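Local coordinates for protein Beta/alpha-amylase (Paenibacillus polymyxa, PDB 3VOC) that hydrolyses alpha-1,4-glucosidic linkages of starch, its beta-amylase part, the domain described here, releasing maltose successively from non-reducing chain ends, at residues A[41-46]-A[79-84]. Numbering follows the deposited sequence.
Sequences DVWWGY and STHKCG
At the C-terminal ends of parallel strands 37-43 and 73-79 of the family 14 TIM barrel, residues 41-46 and 79-84 illustrate strand pairing passing into substrate-site loops. D41, substrate-binding by similarity, accepts S79 OG at 2.5 Å on the anti lone pair of OD1; I77 O is a second hydrogen-bond partner of OG. V42 O receives S79 N at 2.8 Å, from above the carbonyl plane. W43, CG anti to its carbonyl carbon (chi1 -66°), places its indole between D41 CB, toward the rim on one side, where S79 CB approaches obliquely, and C83 CB over the opposite face, 3.5 Å from CH2. The six-membered ring forms an offset edge-to-face pair, its edge to the face of H81 (planes at 69°), also substrate-binding by similarity and hydrogen-bonded through ND1 to S157 OG. An alanine replacing W43 would probably cost H81 its edge-on neighbour and C83 CB its CH-pi face. W44 opens helix 44-47, its N donating almost straight (170°) to S79 O; T80 CG2 lies over one indole face, toward the rim, 3.9 Å from CE3, and NE1 hydrogen-bonds OE1 of E48, a calcium ligand. A water accepts from G45 N and donates to H81 O at 2.8 Å.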
ATOM      1  N   ASP A  41      -4.431   7.028   8.934  1.00 13.53           N
ATOM      2  CA  ASP A  41      -2.999   7.170   8.725  1.00 14.04           C
ATOM      3  C   ASP A  41      -2.342   7.716   9.990  1.00 14.12           C
ATOM      4  O   ASP A  41      -2.644   8.835  10.420  1.00 14.68           O
ATOM      5  CB  ASP A  41      -2.687   8.102   7.561  1.00 14.03           C
ATOM      6  CG  ASP A  41      -2.723   7.391   6.222  1.00 15.76           C
ATOM      7  OD1 ASP A  41      -2.086   6.332   6.070  1.00 15.86           O
ATOM      8  OD2 ASP A  41      -3.380   7.909   5.314  1.00 15.00           O
ATOM      9  N   VAL A  42      -1.483   6.901  10.596  1.00 13.90           N
ATOM     10  CA  VAL A  42      -0.670   7.332  11.754  1.00 13.53           C
ATOM     11  C   VAL A  42       0.683   7.676  11.157  1.00 14.05           C
ATOM     12  O   VAL A  42       1.538   6.797  10.937  1.00 13.30           O
ATOM     13  CB  VAL A  42      -0.624   6.247  12.861  1.00 13.46           C
ATOM     14  CG1 VAL A  42       0.177   6.707  14.081  1.00 13.13           C
ATOM     15  CG2 VAL A  42      -2.064   5.860  13.284  1.00 12.60           C
ATOM     16  N   TRP A  43       0.842   8.961  10.825  1.00 14.33           N
ATOM     17  CA  TRP A  43       1.998   9.410  10.027  1.00 14.71           C
ATOM     18  C   TRP A  43       3.332   9.311  10.789  1.00 14.72           C
ATOM     19  O   TRP A  43       3.494   9.902  11.860  1.00 14.06           O
ATOM     20  CB  TRP A  43       1.791  10.856   9.542  1.00 14.68           C
ATOM     21  CG  TRP A  43       0.663  10.989   8.576  1.00 15.44           C
ATOM     22  CD1 TRP A  43      -0.558  11.535   8.814  1.00 16.01           C
ATOM     23  CD2 TRP A  43       0.646  10.534   7.216  1.00 17.78           C
ATOM     24  NE1 TRP A  43      -1.335  11.458   7.683  1.00 17.45           N
ATOM     25  CE2 TRP A  43      -0.622  10.845   6.689  1.00 15.58           C
ATOM     26  CE3 TRP A  43       1.584   9.882   6.397  1.00 16.12           C
ATOM     27  CZ2 TRP A  43      -0.996  10.529   5.370  1.00 16.05           C
ATOM     28  CZ3 TRP A  43       1.219   9.572   5.075  1.00 17.00           C
ATOM     29  CH2 TRP A  43      -0.064   9.898   4.578  1.00 18.85           C
ATOM     30  N   TRP A  44       4.295   8.591  10.223  1.00 14.67           N
ATOM     31  CA  TRP A  44       5.633   8.550  10.810  1.00 15.61           C
ATOM     32  C   TRP A  44       6.178   9.957  11.090  1.00 16.47           C
ATOM     33  O   TRP A  44       6.766  10.217  12.160  1.00 16.35           O
ATOM     34  CB  TRP A  44       6.588   7.780   9.894  1.00 15.82           C
ATOM     35  CG  TRP A  44       7.827   7.268  10.602  1.00 16.21           C
ATOM     36  CD1 TRP A  44       8.093   7.297  11.970  1.00 15.58           C
ATOM     37  CD2 TRP A  44       8.941   6.609   9.993  1.00 14.84           C
ATOM     38  NE1 TRP A  44       9.308   6.713  12.216  1.00 16.13           N
ATOM     39  CE2 TRP A  44       9.849   6.280  11.027  1.00 15.81           C
ATOM     40  CE3 TRP A  44       9.262   6.260   8.662  1.00 15.93           C
ATOM     41  CZ2 TRP A  44      11.061   5.632  10.775  1.00 17.08           C
ATOM     42  CZ3 TRP A  44      10.446   5.603   8.417  1.00 15.75           C
ATOM     43  CH2 TRP A  44      11.343   5.296   9.470  1.00 16.28           C
ATOM     44  N   GLY A  45       5.953  10.860  10.130  1.00 16.55           N
ATOM     45  CA  GLY A  45       6.420  12.248  10.201  1.00 17.18           C
ATOM     46  C   GLY A  45       5.824  13.028  11.366  1.00 17.00           C
ATOM     47  O   GLY A  45       6.405  14.015  11.800  1.00 16.59           O
ATOM     48  N   TYR A  46       4.661  12.585  11.854  1.00 16.68           N
ATOM     49  CA  TYR A  46       4.007  13.190  13.010  1.00 16.95           C
ATOM     50  C   TYR A  46       4.528  12.655  14.334  1.00 16.92           C
ATOM     51  O   TYR A  46       4.486  13.367  15.340  1.00 17.55           O
ATOM     52  CB  TYR A  46       2.500  12.914  12.998  1.00 16.61           C
ATOM     53  CG  TYR A  46       1.648  13.813  12.128  1.00 17.36           C
ATOM     54  CD1 TYR A  46       2.207  14.627  11.152  1.00 18.71           C
ATOM     55  CD2 TYR A  46       0.248  13.807  12.260  1.00 18.87           C
ATOM     56  CE1 TYR A  46       1.405  15.442  10.329  1.00 18.95           C
ATOM     57  CE2 TYR A  46      -0.561  14.621  11.451  1.00 18.02           C
ATOM     58  CZ  TYR A  46       0.023  15.426  10.490  1.00 18.87           C
ATOM     59  OH  TYR A  46      -0.759  16.217   9.674  1.00 19.61           O
ATOM     60  N   SER A  79       1.850   4.527   9.243  1.00 13.77           N
ATOM     61  CA  SER A  79       2.108   5.086   7.913  1.00 13.90           C
ATOM     62  C   SER A  79       3.536   5.611   7.778  1.00 13.39           C
ATOM     63  O   SER A  79       3.793   6.801   7.978  1.00 13.32           O
ATOM     64  CB  SER A  79       1.094   6.185   7.615  1.00 13.55           C
ATOM     65  OG  SER A  79      -0.192   5.614   7.558  1.00 15.59           O
ATOM     66  N   THR A  80       4.441   4.685   7.463  1.00 13.66           N
ATOM     67  CA  THR A  80       5.858   4.942   7.234  1.00 14.15           C
ATOM     68  C   THR A  80       6.058   5.386   5.765  1.00 15.05           C
ATOM     69  O   THR A  80       6.917   4.862   5.021  1.00 16.17           O
ATOM     70  CB  THR A  80       6.653   3.665   7.498  1.00 14.33           C
ATOM     71  OG1 THR A  80       6.012   2.576   6.827  1.00 14.36           O
ATOM     72  CG2 THR A  80       6.692   3.349   9.009  1.00 13.68           C
ATOM     73  N   HIS A  81       5.228   6.329   5.333  1.00 14.99           N
ATOM     74  CA  HIS A  81       5.380   6.903   4.007  1.00 14.56           C
ATOM     75  C   HIS A  81       5.096   8.394   4.067  1.00 15.11           C
ATOM     76  O   HIS A  81       4.569   8.889   5.063  1.00 14.90           O
ATOM     77  CB  HIS A  81       4.498   6.182   2.970  1.00 14.52           C
ATOM     78  CG  HIS A  81       3.035   6.180   3.296  1.00 14.24           C
ATOM     79  ND1 HIS A  81       2.460   5.253   4.136  1.00 14.53           N
ATOM     80  CD2 HIS A  81       2.023   6.964   2.853  1.00 14.96           C
ATOM     81  CE1 HIS A  81       1.161   5.479   4.216  1.00 15.02           C
ATOM     82  NE2 HIS A  81       0.872   6.514   3.447  1.00 14.04           N
ATOM     83  N   LYS A  82       5.486   9.099   3.010  1.00 15.02           N
ATOM     84  CA  LYS A  82       5.340  10.540   2.920  1.00 15.90           C
ATOM     85  C   LYS A  82       3.967  10.886   2.368  1.00 15.97           C
ATOM     86  O   LYS A  82       3.439  10.156   1.523  1.00 15.74           O
ATOM     87  CB  LYS A  82       6.455  11.102   2.010  1.00 16.43           C
ATOM     88  CG  LYS A  82       6.223  12.519   1.485  1.00 17.90           C
ATOM     89  CD  LYS A  82       7.526  13.158   0.973  1.00 21.51           C
ATOM     90  CE  LYS A  82       8.050  12.499  -0.290  1.00 22.03           C
ATOM     91  NZ  LYS A  82       9.195  13.289  -0.867  1.00 22.03           N
ATOM     92  N   CYS A  83       3.381  11.976   2.860  1.00 15.63           N
ATOM     93  CA  CYS A  83       2.208  12.556   2.213  1.00 17.30           C
ATOM     94  C   CYS A  83       2.657  13.786   1.435  1.00 17.74           C
ATOM     95  O   CYS A  83       3.223  14.719   2.022  1.00 17.50           O
ATOM     96  CB  CYS A  83       1.136  12.949   3.236  1.00 16.94           C
ATOM     97  SG  CYS A  83      -0.515  13.112   2.533  1.00 20.15           S
ATOM     98  N   GLY A  84       2.422  13.783   0.124  1.00 17.68           N
ATOM     99  CA  GLY A  84       2.744  14.943  -0.722  1.00 18.81           C
ATOM    100  C   GLY A  84       4.165  15.489  -0.636  1.00 19.82           C
ATOM    101  O   GLY A  84       5.129  14.766  -0.875  1.00 18.48           O
TER
HETATM  102  O   HOH W   1       5.486  10.405   7.216  1.00 18.04           O